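Local structure of heme oxygenase 1 (Synechocystis sp., 1WE1) at residues A116-V121 with A185-D190; H63-H68 with L178-A183; V3-Q8 with Q173-L178. The protein binds heme and probably catalyses its oxygen-dependent opening to biliverdin IXalpha, carbon monoxide and free iron, a step toward the pigments of the photosynthetic antennae. One frame throughout, in Å; residues are numbered along the deposited sequence.

Interaction 1. Residues A116-V121 with A185-D190; sequences APELLV and AERIVD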
loop_
_atom_site.group_PDB
_atom_site.type_symbol
_atom_site.label_atom_id
_atom_site.label_comp_id
_atom_site.label_asym_id
_atom_site.label_seq_id
_atom_site.Cartn_x
_atom_site.Cartn_y
_atom_site.Cartn_z
ATOM N N ALA A 116 -14.406 15.031 0.656
ATOM C CA ALA A 116 -14.570 14.401 -0.654
ATOM C C ALA A 116 -14.487 12.881 -0.600
ATOM O O ALA A 116 -13.698 12.276 -1.309
ATOM C CB ALA A 116 -13.523 14.936 -1.613
ATOM N N PRO A 117 -15.326 12.242 0.225
ATOM C CA PRO A 117 -15.326 10.784 0.357
ATOM C C PRO A 117 -15.157 9.997 -0.931
ATOM O O PRO A 117 -14.671 8.859 -0.902
ATOM C CB PRO A 117 -16.668 10.496 1.041
ATOM C CG PRO A 117 -17.497 11.689 0.713
ATOM C CD PRO A 117 -16.510 12.806 0.887
ATOM N N GLU A 118 -15.546 10.578 -2.061
ATOM C CA GLU A 118 -15.406 9.845 -3.314
ATOM C C GLU A 118 -13.946 9.686 -3.718
ATOM O O GLU A 118 -13.606 8.758 -4.447
ATOM C CB GLU A 118 -16.216 10.492 -4.461
ATOM C CG GLU A 118 -15.752 11.862 -4.943
ATOM C CD GLU A 118 -16.069 12.991 -3.967
ATOM O OE1 GLU A 118 -16.895 12.789 -3.046
ATOM O OE2 GLU A 118 -15.494 14.090 -4.135
ATOM N N LEU A 119 -13.083 10.578 -3.241
ATOM C CA LEU A 119 -11.660 10.490 -3.552
ATOM C C LEU A 119 -11.030 9.260 -2.881
ATOM O O LEU A 119 -9.910 8.855 -3.209
ATOM C CB LEU A 119 -10.948 11.772 -3.112
ATOM C CG LEU A 119 -11.358 12.998 -3.943
ATOM C CD1 LEU A 119 -10.500 14.202 -3.579
ATOM C CD2 LEU A 119 -11.205 12.675 -5.429
ATOM N N LEU A 120 -11.771 8.671 -1.947
ATOM C CA LEU A 120 -11.337 7.480 -1.230
ATOM C C LEU A 120 -11.193 6.291 -2.182
ATOM O O LEU A 120 -10.516 5.316 -1.869
ATOM C CB LEU A 120 -12.352 7.144 -0.142
ATOM C CG LEU A 120 -11.966 7.290 1.330
ATOM C CD1 LEU A 120 -10.986 8.420 1.552
ATOM C CD2 LEU A 120 -13.240 7.504 2.127
ATOM N N VAL A 121 -11.837 6.362 -3.341
ATOM C CA VAL A 121 -11.727 5.269 -4.296
ATOM C C VAL A 121 -10.346 5.305 -4.935
ATOM O O VAL A 121 -9.856 4.297 -5.421
ATOM C CB VAL A 121 -12.805 5.351 -5.402
ATOM C CG1 VAL A 121 -12.773 6.709 -6.064
ATOM C CG2 VAL A 121 -12.561 4.258 -6.445
ATOM N N ALA A 185 -14.592 11.735 -11.939
ATOM C CA ALA A 185 -13.782 10.563 -12.260
ATOM C C ALA A 185 -12.360 11.012 -12.560
ATOM O O ALA A 185 -11.411 10.233 -12.455
ATOM C CB ALA A 185 -14.361 9.832 -13.465
ATOM N N GLU A 186 -12.214 12.275 -12.931
ATOM C CA GLU A 186 -10.900 12.801 -13.231
ATOM C C GLU A 186 -10.216 13.331 -11.974
ATOM O O GLU A 186 -8.991 13.381 -11.908
ATOM C CB GLU A 186 -11.006 13.876 -14.318
ATOM C CG GLU A 186 -11.339 13.277 -15.692
ATOM C CD GLU A 186 -11.390 14.301 -16.824
ATOM O OE1 GLU A 186 -11.418 13.874 -18.002
ATOM O OE2 GLU A 186 -11.411 15.521 -16.548
ATOM N N ARG A 187 -11.008 13.718 -10.976
ATOM C CA ARG A 187 -10.459 14.210 -9.711
ATOM C C ARG A 187 -9.907 13.013 -8.929
ATOM O O ARG A 187 -9.016 13.152 -8.088
ATOM C CB ARG A 187 -11.545 14.895 -8.869
ATOM C CG ARG A 187 -11.871 16.328 -9.254
ATOM C CD ARG A 187 -12.736 16.996 -8.181
ATOM N NE ARG A 187 -13.985 16.265 -7.959
ATOM C CZ ARG A 187 -14.347 15.710 -6.802
ATOM N NH1 ARG A 187 -13.557 15.798 -5.731
ATOM N NH2 ARG A 187 -15.500 15.050 -6.723
ATOM N N ILE A 188 -10.479 11.848 -9.221
ATOM C CA ILE A 188 -10.113 10.584 -8.612
ATOM C C ILE A 188 -8.773 10.149 -9.189
ATOM O O ILE A 188 -7.871 9.731 -8.456
ATOM C CB ILE A 188 -11.187 9.504 -8.910
ATOM C CG1 ILE A 188 -12.501 9.892 -8.222
ATOM C CG2 ILE A 188 -10.695 8.121 -8.470
ATOM C CD1 ILE A 188 -13.581 8.849 -8.300
ATOM N N VAL A 189 -8.646 10.243 -10.509
ATOM C CA VAL A 189 -7.402 9.881 -11.152
ATOM C C VAL A 189 -6.285 10.772 -10.606
ATOM O O VAL A 189 -5.204 10.293 -10.241
ATOM C CB VAL A 189 -7.504 10.036 -12.673
ATOM C CG1 VAL A 189 -6.142 9.833 -13.323
ATOM C CG2 VAL A 189 -8.484 9.016 -13.212
ATOM N N ASP A 190 -6.538 12.068 -10.522
ATOM C CA ASP A 190 -5.509 12.953 -10.000
ATOM C C ASP A 190 -5.132 12.588 -8.566
ATOM O O ASP A 190 -3.963 12.624 -8.206
ATOM C CB ASP A 190 -5.963 14.406 -10.091
ATOM C CG ASP A 190 -5.870 14.946 -11.508
ATOM O OD1 ASP A 190 -6.396 16.057 -11.760
ATOM O OD2 ASP A 190 -5.265 14.256 -12.368
#
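Ala116 meets Arg187 where, in the all-helical heme oxygenase fold, the chain turns from helix 100-115 toward helix 120-146 against the flank of helix 182-205. Its CB lies at the edge of the Arg187 guanidinium, 4.2 Å from NH1, and a methyl is small enough to stay there without displacing the charged group. The short 3-10 turn of residues 117-119 then presents Glu118, which carries the salt bridge. Its CG is set between the backbone N and the carbonyl carbon (chi1 67°), and a second bend at chi2 turns the chain further. A single oxygen does the work: OE2 of Glu118 lies 2.8 Å from NH2 and 3.0 Å from NH1 of Arg187, gripped end-on by both nitrogens. OE2 sits in the guanidinium plane, but the carboxylate is turned 64° against that plane. NH1 therefore uses the anti lone pair, while NH2 arrives from above the carboxylate. Leu119 supplies the apolar counterpart. Its side chain crosses that of Arg187 at about a right angle, with CD2 of Leu119 reaching 3.5 Å from the backbone O of Arg187 and 4.2 Å from CG1 of Ile188. Leucine suits this place because its branched end can meet Arg187 and Ile188 while the side chain also packs on Val112 of helix 100-115. Deeper in, Val121 faces Ile188, two beta-branched chains crossing in the buried layer near the heme-binding Tyr125. The modelled approach of CG1 of Val121 is too short to be trusted, but its other methyl, CG2, lies 4.2 Å from CD2 of Leu178.

Interaction 2. Residues H63-H68 with L178-A183; sequences HPILSH and LPIDQA
Ile65 packs against Pro179 and Ile180, and this apolar contact forms the centre of a surface junction between the loop after helix 36-59 and the turn leading into helix 182-205. CD1 of Ile65 lies 3.6 Å from CG2 of Ile180, the two chains crossing at about a right angle. CG1 of Ile65, anti to the carbonyl carbon (chi1 -67°), is thereby brought 4.0 Å from CG of Pro179. CG2 of Ile65 turns to Leu178, whose CG is 4.3 Å away. Pro179, at the centre of an inverse gamma turn, offers a rigid apolar ring to two neighbours at once.

The second kind of contact is CH-pi: CD of Pro179 stands over one face of the His68 ring, 4.1 Å from its centroid. The side-chain hydrogen bonds near His68 lie within residues 63-68. ND1 of His68 donates to OG of Ser67 at 3.2 Å, and that OG donates to O of His63. An alanine at His68 would probably leave Pro179 CD without its aromatic face and Ser67 OG without that donor.

With no polar bond spanning the two segments, the junction rests on shape and dispersion, and the polar network probably helps to orient the imidazole.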
loop_
_atom_site.group_PDB
_atom_site.type_symbol
_atom_site.label_atom_id
_atom_site.label_comp_id
_atom_site.label_asym_id
_atom_site.label_seq_id
_atom_site.Cartn_x
_atom_site.Cartn_y
_atom_site.Cartn_z
ATOM N N HIS A 63 -22.616 4.103 1.718
ATOM C CA HIS A 63 -22.599 5.386 1.019
ATOM C C HIS A 63 -22.927 5.158 -0.462
ATOM O O HIS A 63 -22.577 4.129 -1.036
ATOM C CB HIS A 63 -21.217 6.031 1.207
ATOM C CG HIS A 63 -20.986 7.269 0.395
ATOM N ND1 HIS A 63 -20.515 7.233 -0.902
ATOM C CD2 HIS A 63 -21.111 8.580 0.712
ATOM C CE1 HIS A 63 -20.359 8.467 -1.346
ATOM N NE2 HIS A 63 -20.713 9.305 -0.387
ATOM N N PRO A 64 -23.634 6.110 -1.091
ATOM C CA PRO A 64 -24.020 6.019 -2.505
ATOM C C PRO A 64 -22.917 5.571 -3.470
ATOM O O PRO A 64 -23.187 4.860 -4.443
ATOM C CB PRO A 64 -24.527 7.424 -2.804
ATOM C CG PRO A 64 -25.211 7.777 -1.523
ATOM C CD PRO A 64 -24.197 7.327 -0.479
ATOM N N ILE A 65 -21.681 5.984 -3.199
ATOM C CA ILE A 65 -20.555 5.624 -4.056
ATOM C C ILE A 65 -19.649 4.553 -3.467
ATOM O O ILE A 65 -19.551 3.463 -4.019
ATOM C CB ILE A 65 -19.699 6.857 -4.401
ATOM C CG1 ILE A 65 -20.504 7.808 -5.291
ATOM C CG2 ILE A 65 -18.412 6.430 -5.103
ATOM C CD1 ILE A 65 -19.758 9.082 -5.658
ATOM N N LEU A 66 -18.997 4.861 -2.348
ATOM C CA LEU A 66 -18.074 3.926 -1.693
ATOM C C LEU A 66 -18.590 2.500 -1.443
ATOM O O LEU A 66 -17.812 1.541 -1.468
ATOM C CB LEU A 66 -17.566 4.529 -0.372
ATOM C CG LEU A 66 -16.379 5.511 -0.410
ATOM C CD1 LEU A 66 -15.860 5.700 -1.829
ATOM C CD2 LEU A 66 -16.804 6.841 0.176
ATOM N N SER A 67 -19.891 2.364 -1.210
ATOM C CA SER A 67 -20.498 1.056 -0.957
ATOM C C SER A 67 -20.209 0.063 -2.075
ATOM O O SER A 67 -20.282 -1.149 -1.874
ATOM C CB SER A 67 -22.018 1.196 -0.807
ATOM O OG SER A 67 -22.626 1.538 -2.046
ATOM N N HIS A 68 -19.897 0.591 -3.254
ATOM C CA HIS A 68 -19.600 -0.221 -4.429
ATOM C C HIS A 68 -18.207 -0.841 -4.371
ATOM O O HIS A 68 -17.981 -1.923 -4.914
ATOM C CB HIS A 68 -19.723 0.628 -5.703
ATOM C CG HIS A 68 -21.131 1.014 -6.051
ATOM N ND1 HIS A 68 -21.987 1.614 -5.150
ATOM C CD2 HIS A 68 -21.822 0.909 -7.211
ATOM C CE1 HIS A 68 -23.144 1.861 -5.742
ATOM N NE2 HIS A 68 -23.068 1.443 -6.992
ATOM N N LEU A 178 -19.660 2.693 -11.138
ATOM C CA LEU A 178 -19.775 3.763 -10.148
ATOM C C LEU A 178 -20.588 4.949 -10.652
ATOM O O LEU A 178 -20.355 5.456 -11.751
ATOM C CB LEU A 178 -18.382 4.243 -9.728
ATOM C CG LEU A 178 -17.842 3.770 -8.375
ATOM C CD1 LEU A 178 -18.117 2.291 -8.176
ATOM C CD2 LEU A 178 -16.353 4.064 -8.305
ATOM N N PRO A 179 -21.560 5.405 -9.845
ATOM C CA PRO A 179 -22.436 6.537 -10.167
ATOM C C PRO A 179 -21.730 7.893 -10.097
ATOM O O PRO A 179 -22.046 8.724 -9.244
ATOM C CB PRO A 179 -23.549 6.409 -9.129
ATOM C CG PRO A 179 -22.835 5.832 -7.945
ATOM C CD PRO A 179 -21.965 4.772 -8.575
ATOM N N ILE A 180 -20.779 8.121 -10.996
ATOM C CA ILE A 180 -20.045 9.381 -11.002
ATOM C C ILE A 180 -19.933 9.977 -12.402
ATOM O O ILE A 180 -20.027 9.256 -13.397
ATOM C CB ILE A 180 -18.608 9.205 -10.438
ATOM C CG1 ILE A 180 -17.785 8.301 -11.365
ATOM C CG2 ILE A 180 -18.669 8.615 -9.035
ATOM C CD1 ILE A 180 -16.321 8.212 -11.004
ATOM N N ASP A 181 -19.730 11.293 -12.472
ATOM C CA ASP A 181 -19.586 11.971 -13.757
ATOM C C ASP A 181 -18.110 12.125 -14.124
ATOM O O ASP A 181 -17.268 12.375 -13.264
ATOM C CB ASP A 181 -20.275 13.349 -13.735
ATOM C CG ASP A 181 -19.635 14.323 -12.750
ATOM O OD1 ASP A 181 -18.398 14.488 -12.785
ATOM O OD2 ASP A 181 -20.374 14.941 -11.949
ATOM N N GLN A 182 -17.807 11.965 -15.407
ATOM C CA GLN A 182 -16.443 12.073 -15.903
ATOM C C GLN A 182 -15.617 13.180 -15.248
ATOM O O GLN A 182 -14.395 13.055 -15.126
ATOM C CB GLN A 182 -16.466 12.272 -17.418
ATOM C CG GLN A 182 -15.861 11.119 -18.176
ATOM C CD GLN A 182 -14.369 11.030 -17.977
ATOM O OE1 GLN A 182 -13.758 10.002 -18.258
ATOM N NE2 GLN A 182 -13.767 12.116 -17.502
ATOM N N ALA A 183 -16.280 14.257 -14.831
ATOM C CA ALA A 183 -15.589 15.378 -14.193
ATOM C C ALA A 183 -14.909 14.942 -12.894
ATOM O O ALA A 183 -13.722 15.203 -12.679
ATOM C CB ALA A 183 -16.570 16.505 -13.910
#

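Interaction 3. Residues V3-Q8 with Q173-L178; sequences VNLASQ and QAMNDL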
loop_
_atom_site.group_PDB
_atom_site.type_symbol
_atom_site.label_atom_id
_atom_site.label_comp_id
_atom_site.label_asym_id
_atom_site.label_seq_id
_atom_site.Cartn_x
_atom_site.Cartn_y
_atom_site.Cartn_z
ATOM N N VAL A 3 -18.950 5.640 -16.194
ATOM C CA VAL A 3 -17.805 6.300 -16.834
ATOM C C VAL A 3 -16.602 5.415 -17.207
ATOM O O VAL A 3 -15.840 5.773 -18.103
ATOM C CB VAL A 3 -17.299 7.475 -15.959
ATOM C CG1 VAL A 3 -16.082 8.139 -16.595
ATOM C CG2 VAL A 3 -18.411 8.491 -15.784
ATOM N N ASN A 4 -16.426 4.285 -16.523
ATOM C CA ASN A 4 -15.318 3.350 -16.795
ATOM C C ASN A 4 -13.934 3.797 -16.255
ATOM O O ASN A 4 -12.901 3.670 -16.923
ATOM C CB ASN A 4 -15.274 3.019 -18.313
ATOM C CG ASN A 4 -14.064 3.611 -19.041
ATOM O OD1 ASN A 4 -13.821 4.820 -19.011
ATOM N ND2 ASN A 4 -13.305 2.748 -19.711
ATOM N N LEU A 5 -13.920 4.279 -15.014
ATOM C CA LEU A 5 -12.679 4.747 -14.403
ATOM C C LEU A 5 -11.598 3.664 -14.308
ATOM O O LEU A 5 -10.406 3.970 -14.298
ATOM C CB LEU A 5 -12.958 5.362 -13.015
ATOM C CG LEU A 5 -13.504 4.525 -11.858
ATOM C CD1 LEU A 5 -12.460 3.527 -11.417
ATOM C CD2 LEU A 5 -13.852 5.427 -10.694
ATOM N N ALA A 6 -12.010 2.402 -14.254
ATOM C CA ALA A 6 -11.061 1.299 -14.163
ATOM C C ALA A 6 -9.902 1.456 -15.147
ATOM O O ALA A 6 -8.735 1.293 -14.783
ATOM C CB ALA A 6 -11.773 -0.024 -14.404
ATOM N N SER A 7 -10.225 1.779 -16.393
ATOM C CA SER A 7 -9.199 1.956 -17.415
ATOM C C SER A 7 -8.560 3.334 -17.330
ATOM O O SER A 7 -7.407 3.522 -17.724
ATOM C CB SER A 7 -9.800 1.739 -18.803
ATOM O OG SER A 7 -10.213 0.389 -18.944
ATOM N N GLN A 8 -9.317 4.296 -16.816
ATOM C CA GLN A 8 -8.809 5.645 -16.670
ATOM C C GLN A 8 -7.754 5.684 -15.562
ATOM O O GLN A 8 -6.733 6.350 -15.694
ATOM C CB GLN A 8 -9.965 6.610 -16.387
ATOM C CG GLN A 8 -10.912 6.746 -17.583
ATOM C CD GLN A 8 -11.961 7.825 -17.391
ATOM O OE1 GLN A 8 -11.635 8.986 -17.129
ATOM N NE2 GLN A 8 -13.231 7.449 -17.527
ATOM N N GLN A 173 -14.671 -4.084 -12.180
ATOM C CA GLN A 173 -16.067 -3.995 -12.580
ATOM C C GLN A 173 -16.762 -3.019 -11.640
ATOM O O GLN A 173 -17.407 -2.064 -12.082
ATOM C CB GLN A 173 -16.723 -5.382 -12.480
ATOM C CG GLN A 173 -18.214 -5.429 -12.819
ATOM C CD GLN A 173 -18.503 -4.993 -14.245
ATOM O OE1 GLN A 173 -17.925 -5.522 -15.198
ATOM N NE2 GLN A 173 -19.402 -4.025 -14.399
ATOM N N ALA A 174 -16.615 -3.267 -10.342
ATOM C CA ALA A 174 -17.218 -2.419 -9.325
ATOM C C ALA A 174 -16.957 -0.950 -9.636
ATOM O O ALA A 174 -17.867 -0.125 -9.578
ATOM C CB ALA A 174 -16.662 -2.771 -7.959
ATOM N N MET A 175 -15.715 -0.628 -9.979
ATOM C CA MET A 175 -15.352 0.742 -10.309
ATOM C C MET A 175 -16.074 1.246 -11.558
ATOM O O MET A 175 -16.512 2.396 -11.606
ATOM C CB MET A 175 -13.840 0.856 -10.522
ATOM C CG MET A 175 -13.003 0.698 -9.265
ATOM S SD MET A 175 -11.314 1.320 -9.492
ATOM C CE MET A 175 -10.594 0.029 -10.525
ATOM N N ASN A 176 -16.189 0.378 -12.564
ATOM C CA ASN A 176 -16.844 0.720 -13.824
ATOM C C ASN A 176 -18.357 0.900 -13.725
ATOM O O ASN A 176 -18.998 1.330 -14.686
ATOM C CB ASN A 176 -16.524 -0.337 -14.879
ATOM C CG ASN A 176 -15.057 -0.355 -15.252
ATOM O OD1 ASN A 176 -14.499 0.656 -15.687
ATOM N ND2 ASN A 176 -14.418 -1.507 -15.079
ATOM N N ASP A 177 -18.926 0.567 -12.569
ATOM C CA ASP A 177 -20.360 0.720 -12.360
ATOM C C ASP A 177 -20.615 1.783 -11.299
ATOM O O ASP A 177 -21.657 1.782 -10.643
ATOM C CB ASP A 177 -21.005 -0.601 -11.915
ATOM C CG ASP A 177 -20.775 -1.736 -12.904
ATOM O OD1 ASP A 177 -20.760 -1.475 -14.129
ATOM O OD2 ASP A 177 -20.623 -2.896 -12.453
ATOM N N LEU A 178 -19.660 2.693 -11.138
ATOM C CA LEU A 178 -19.775 3.763 -10.148
ATOM C C LEU A 178 -20.588 4.949 -10.652
ATOM O O LEU A 178 -20.355 5.456 -11.751
ATOM C CB LEU A 178 -18.382 4.243 -9.728
ATOM C CG LEU A 178 -17.842 3.770 -8.375
ATOM C CD1 LEU A 178 -18.117 2.291 -8.176
ATOM C CD2 LEU A 178 -16.353 4.064 -8.305
#
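Leu5 and Met175 form the tight, buried half of this contact, where the start of helix 5-12 lies against the end of helix 164-176. Their side chains cross at about a right angle. The modelled approach of Leu5 CD1 to Met175 is too short to be reliable, but CG of Leu5 lies 3.7 Å from the backbone O of Met175. The other branch, CD2 of Leu5, meets CD2 of Leu178 at 3.7 Å. Met175 bends at chi3 (-74°), bringing its CE to 3.9 Å from CA of Ala6; a long, flexible thioether suits a place where one chain must fit several neighbours, here also Tyr125 and Leu129 of helix 120-146.

The outer side is polar and weakly bonded. Asn176 spans it with its amide, whose end meets the CB of Ala6; alanine's small methyl lets that amide lie close. OD1 of Asn176 also accepts a weak hydrogen bond from N of Ala6, 3.4 Å long and bent to 135°. Asn4 sits at the N-cap position, though its side chain makes no capping bond, and has left-handed backbone angles, which asparagine tolerates well. Its OD1 is modelled too near O of Val3, so its bond from NE2 of Gln8 is doubtful.

The arrangement borders the heme pocket of the heme oxygenase fold: helix 5-12 carries the heme-binding Arg10 and precedes the helix of the axial ligand His17, helix 164-176 carries Lys168 and Arg172, and the side chain of Met175 is about 6 Å from the heme.

From the N terminus, residues 3-8 wait for 173-178, so interaction 3 closes the longest loop, 164 residues. Residues 63-68 meet 178-183 in interaction 2 across 109 residues, and 116-121 meet 185-190 in interaction 1 across 63. The three first segments come in the same order as their partners, so every pair of loops crosses and none nests. Interactions 2 and 3 share Leu178. Ile180 joins the contacts further, touching Leu5 of interaction 3 and Ala185 and Ile188 of interaction 1. Together they gather the starts of helices 5-12, 120-146 and 182-205, the end of helix 164-176 and the loop after helix 36-59 on one side of the chain's centre.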